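Local coordinates for monothiol glutaredoxin-S14, chloroplastic (Arabidopsis thaliana, PDB 3IPZ), which may act as a chloroplast iron-sulfur cluster donor, binding a [2Fe-2S] cluster as a bridged homodimer or a labile cluster together with BOLA1, at residues Thr90-Ala93 against Phe94-Gly97; Glu101-Glu104 against Lys105-Ser109. All blocks are in the same frame, centred on the assembly; numbering follows the deposited sequence.

Interaction 1 (Thr90-Ala93 against Phe94-Gly97); sequences TLEA and FKTG
The carbonyl of T90, a buried residue, makes a weak hydrogen bond to F94 N, T90 O to F94 N 3.1 Å; T90 OG1 is itself hydrogen-bonded to G86 O. L91 O receives K95 N in a nearly straight helical bond (3.0 Å, N-H...O 163°) and also a second, weak bond from F94 N. The leucine side chain meets K95 at the methyls: L91 CD2 lies 3.8 Å from K95 CE, the lysine running extended beyond CG and crossing the leucine at a slant. L91 CD2 also approaches F94 CD2, at 4.3 Å. E92 gives its O to T96 N at 2.8 Å. Its CG stands anti to the backbone N (chi1 177°), and a bend at chi2 turns the carboxylate toward the C-terminal end of the helix and T96. A93, buried, faces E98 and L99 of the next helix, and its O takes G97 N in a weak bond as the helix ends. G97 has positive phi (99°), where a CB would be jammed against T96 O, and it also precedes helix 98-108 as its N-cap residue. Apolar and charged contacts are thus combined along this exposed side: K95 CE packs on the L91 methyls, while E92 OE1 and K95 NZ, 4.7 Å apart, are bridged by a single water that donates to the carboxylate and accepts only weakly from the lysine.

Interaction 2 (Glu101-Glu104 against Lys105-Ser109); sequences EEVE and KAMCS
K105 meets E102 one turn back, the two side chains running alongside each other in one direction. The lysine is extended beyond CG, which stands anti to the backbone N (chi1 168°); this brings K105 CD to 3.7 Å from E102 OE2 and K105 NZ to 3.8 Å from the same oxygen, a long salt bridge at the surface. Its backbone N is bonded to E101 O. A106 is buried, with N bonded to E102 O and CB resting 3.3 Å from V103 O. These i to i+4 bonds belong to helix 98-108, the C-terminal helix of a thioredoxin-fold glutaredoxin domain, whose inner side here carries V103 and M107. M107 N is bonded to V103 O at 2.7 Å, and bends at chi2 and chi3 bring M107 CE to 3.3 Å from V103 CG1, a tight contact that is perhaps a little too close as modelled; V103 also touches V48 and M107 touches P49. C108, inferred to form an interchain disulfide, sends its N to E104 O. S109 turns back at the C-terminus, S109 OG donating to A106 O at 2.9 Å and its N to the same oxygen, both from one face of the carbonyl plane, while K19 NZ makes weak hydrogen bonds to S109 OG and A106 O.

The two interactions come in series along the chain and their centres lie about 15 Å apart. Interaction 1 occupies most of helix 87-96 and its C-terminal end, interaction 2 the C-terminal part of helix 98-108, so together they cover much of the last two helices of the glutaredoxin domain, which follow strand 82-85 at one edge of the four-stranded mixed sheet. No direct touch joins their segments; continuity comes through G97 and the first turn of helix 98-108, where a backbone hydrogen bond links A93 with L99. Interaction 1 lies nearer the predicted glutathione site, L91 being close to C87, whereas interaction 2 is remote from it and carries the chain to its C-terminus.

Interaction 1 (Thr90-Ala93 against Phe94-Gly97)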
loop_
_atom_site.group_PDB
_atom_site.type_symbol
_atom_site.label_atom_id
_atom_site.label_comp_id
_atom_site.label_asym_id
_atom_site.label_seq_id
_atom_site.Cartn_x
_atom_site.Cartn_y
_atom_site.Cartn_z
ATOM N N THR A 90 -3.060 8.506 4.323
ATOM C CA THR A 90 -2.638 8.779 2.949
ATOM C C THR A 90 -3.344 10.016 2.401
ATOM O O THR A 90 -2.750 10.816 1.675
ATOM C CB THR A 90 -2.942 7.590 1.999
ATOM O OG1 THR A 90 -2.273 6.414 2.465
ATOM C CG2 THR A 90 -2.465 7.912 0.582
ATOM N N LEU A 91 -4.615 10.170 2.756
ATOM C CA LEU A 91 -5.400 11.308 2.299
ATOM C C LEU A 91 -4.831 12.588 2.901
ATOM O O LEU A 91 -4.660 13.593 2.212
ATOM C CB LEU A 91 -6.857 11.148 2.731
ATOM C CG LEU A 91 -7.957 11.728 1.834
ATOM C CD1 LEU A 91 -9.105 12.167 2.727
ATOM C CD2 LEU A 91 -7.462 12.918 1.024
ATOM N N GLU A 92 -4.534 12.539 4.196
ATOM C CA GLU A 92 -3.991 13.696 4.893
ATOM C C GLU A 92 -2.615 14.092 4.359
ATOM O O GLU A 92 -2.352 15.267 4.122
ATOM C CB GLU A 92 -3.909 13.397 6.393
ATOM C CG GLU A 92 -3.295 14.504 7.241
ATOM C CD GLU A 92 -4.145 15.763 7.305
ATOM O OE1 GLU A 92 -5.340 15.710 6.940
ATOM O OE2 GLU A 92 -3.609 16.803 7.743
ATOM N N ALA A 93 -1.737 13.113 4.177
ATOM C CA ALA A 93 -0.400 13.385 3.677
ATOM C C ALA A 93 -0.499 13.930 2.260
ATOM O O ALA A 93 0.423 14.577 1.764
ATOM C CB ALA A 93 0.434 12.126 3.698
ATOM N N PHE A 94 -1.622 13.650 1.605
ATOM C CA PHE A 94 -1.846 14.141 0.255
ATOM C C PHE A 94 -2.169 15.637 0.317
ATOM O O PHE A 94 -1.554 16.441 -0.380
ATOM C CB PHE A 94 -3.002 13.391 -0.399
ATOM C CG PHE A 94 -3.399 13.950 -1.730
ATOM C CD1 PHE A 94 -2.481 14.013 -2.771
ATOM C CD2 PHE A 94 -4.689 14.416 -1.944
ATOM C CE1 PHE A 94 -2.846 14.534 -4.015
ATOM C CE2 PHE A 94 -5.067 14.942 -3.186
ATOM C CZ PHE A 94 -4.143 15.000 -4.222
ATOM N N LYS A 95 -3.139 15.998 1.155
ATOM C CA LYS A 95 -3.541 17.393 1.337
ATOM C C LYS A 95 -2.361 18.219 1.839
ATOM O O LYS A 95 -2.172 19.376 1.472
ATOM C CB LYS A 95 -4.658 17.494 2.374
ATOM C CG LYS A 95 -5.951 16.791 2.009
ATOM C CD LYS A 95 -6.947 16.918 3.157
ATOM C CE LYS A 95 -8.237 16.151 2.892
ATOM N NZ LYS A 95 -9.096 16.110 4.115
ATOM N N THR A 96 -1.567 17.591 2.683
ATOM C CA THR A 96 -0.416 18.207 3.304
ATOM C C THR A 96 0.814 18.371 2.411
ATOM O O THR A 96 1.612 19.295 2.607
ATOM C CB THR A 96 -0.069 17.381 4.545
ATOM O OG1 THR A 96 -0.427 18.121 5.716
ATOM C CG2 THR A 96 1.373 16.983 4.564
ATOM N N GLY A 97 0.973 17.477 1.440
ATOM C CA GLY A 97 2.130 17.535 0.563
ATOM C C GLY A 97 3.198 16.544 1.004
ATOM O O GLY A 97 4.173 16.299 0.279
HETATM O O HOH W 1 -7.668 13.776 6.181
#

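Interaction 2 (Glu101-Glu104 against Lys105-Ser109)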
loop_
_atom_site.group_PDB
_atom_site.type_symbol
_atom_site.label_atom_id
_atom_site.label_comp_id
_atom_site.label_asym_id
_atom_site.label_seq_id
_atom_site.Cartn_x
_atom_site.Cartn_y
_atom_site.Cartn_z
ATOM N N GLU A 101 6.308 14.389 -0.962
ATOM C CA GLU A 101 7.683 14.406 -0.497
ATOM C C GLU A 101 8.210 12.985 -0.387
ATOM O O GLU A 101 9.313 12.685 -0.866
ATOM C CB GLU A 101 7.779 15.077 0.867
ATOM C CG GLU A 101 7.844 16.592 0.820
ATOM C CD GLU A 101 7.905 17.193 2.209
ATOM O OE1 GLU A 101 8.730 16.720 3.022
ATOM O OE2 GLU A 101 7.129 18.135 2.483
ATOM N N GLU A 102 7.415 12.117 0.247
ATOM C CA GLU A 102 7.784 10.721 0.445
ATOM C C GLU A 102 8.019 9.958 -0.845
ATOM O O GLU A 102 8.983 9.195 -0.953
ATOM C CB GLU A 102 6.717 9.990 1.258
ATOM C CG GLU A 102 7.042 9.899 2.727
ATOM C CD GLU A 102 8.371 9.223 2.974
ATOM O OE1 GLU A 102 8.504 8.015 2.664
ATOM O OE2 GLU A 102 9.286 9.909 3.474
ATOM N N VAL A 103 7.128 10.151 -1.809
ATOM C CA VAL A 103 7.244 9.472 -3.088
ATOM C C VAL A 103 8.511 9.919 -3.818
ATOM O O VAL A 103 9.264 9.086 -4.313
ATOM C CB VAL A 103 6.022 9.751 -3.972
ATOM C CG1 VAL A 103 6.242 9.160 -5.353
ATOM C CG2 VAL A 103 4.755 9.160 -3.327
ATOM N N GLU A 104 8.738 11.229 -3.873
ATOM C CA GLU A 104 9.917 11.792 -4.529
ATOM C C GLU A 104 11.168 11.202 -3.915
ATOM O O GLU A 104 12.050 10.710 -4.624
ATOM C CB GLU A 104 9.933 13.314 -4.382
ATOM C CG GLU A 104 8.961 14.041 -5.306
ATOM C CD GLU A 104 8.880 15.537 -5.020
ATOM O OE1 GLU A 104 9.864 16.105 -4.493
ATOM O OE2 GLU A 104 7.834 16.144 -5.337
ATOM N N LYS A 105 11.244 11.247 -2.590
ATOM C CA LYS A 105 12.380 10.684 -1.870
ATOM C C LYS A 105 12.607 9.237 -2.324
ATOM O O LYS A 105 13.733 8.829 -2.585
ATOM C CB LYS A 105 12.099 10.733 -0.365
ATOM C CG LYS A 105 13.055 9.925 0.506
ATOM C CD LYS A 105 12.634 10.007 1.972
ATOM C CE LYS A 105 13.411 9.031 2.849
ATOM N NZ LYS A 105 12.929 9.061 4.264
ATOM N N ALA A 106 11.519 8.478 -2.433
ATOM C CA ALA A 106 11.579 7.083 -2.848
ATOM C C ALA A 106 12.060 6.925 -4.290
ATOM O O ALA A 106 12.953 6.130 -4.573
ATOM C CB ALA A 106 10.203 6.433 -2.686
ATOM N N MET A 107 11.453 7.688 -5.192
ATOM C CA MET A 107 11.786 7.655 -6.609
ATOM C C MET A 107 13.236 8.037 -6.898
ATOM O O MET A 107 13.835 7.550 -7.857
ATOM C CB MET A 107 10.879 8.612 -7.364
ATOM C CG MET A 107 10.266 8.009 -8.585
ATOM S SD MET A 107 8.834 7.080 -8.126
ATOM C CE MET A 107 7.628 8.384 -8.221
ATOM N N CYS A 108 13.794 8.904 -6.065
ATOM C CA CYS A 108 15.162 9.363 -6.242
ATOM C C CYS A 108 16.250 8.561 -5.547
ATOM O O CYS A 108 17.431 8.857 -5.725
ATOM C CB CYS A 108 15.275 10.821 -5.813
ATOM S SG CYS A 108 14.316 11.940 -6.844
ATOM N N SER A 109 15.888 7.564 -4.749
ATOM C CA SER A 109 16.932 6.779 -4.096
ATOM C C SER A 109 17.577 5.874 -5.149
ATOM O O SER A 109 16.914 5.591 -6.172
ATOM C CB SER A 109 16.348 5.933 -2.961
ATOM O OG SER A 109 15.425 4.980 -3.457
ATOM O OXT SER A 109 18.733 5.457 -4.944
#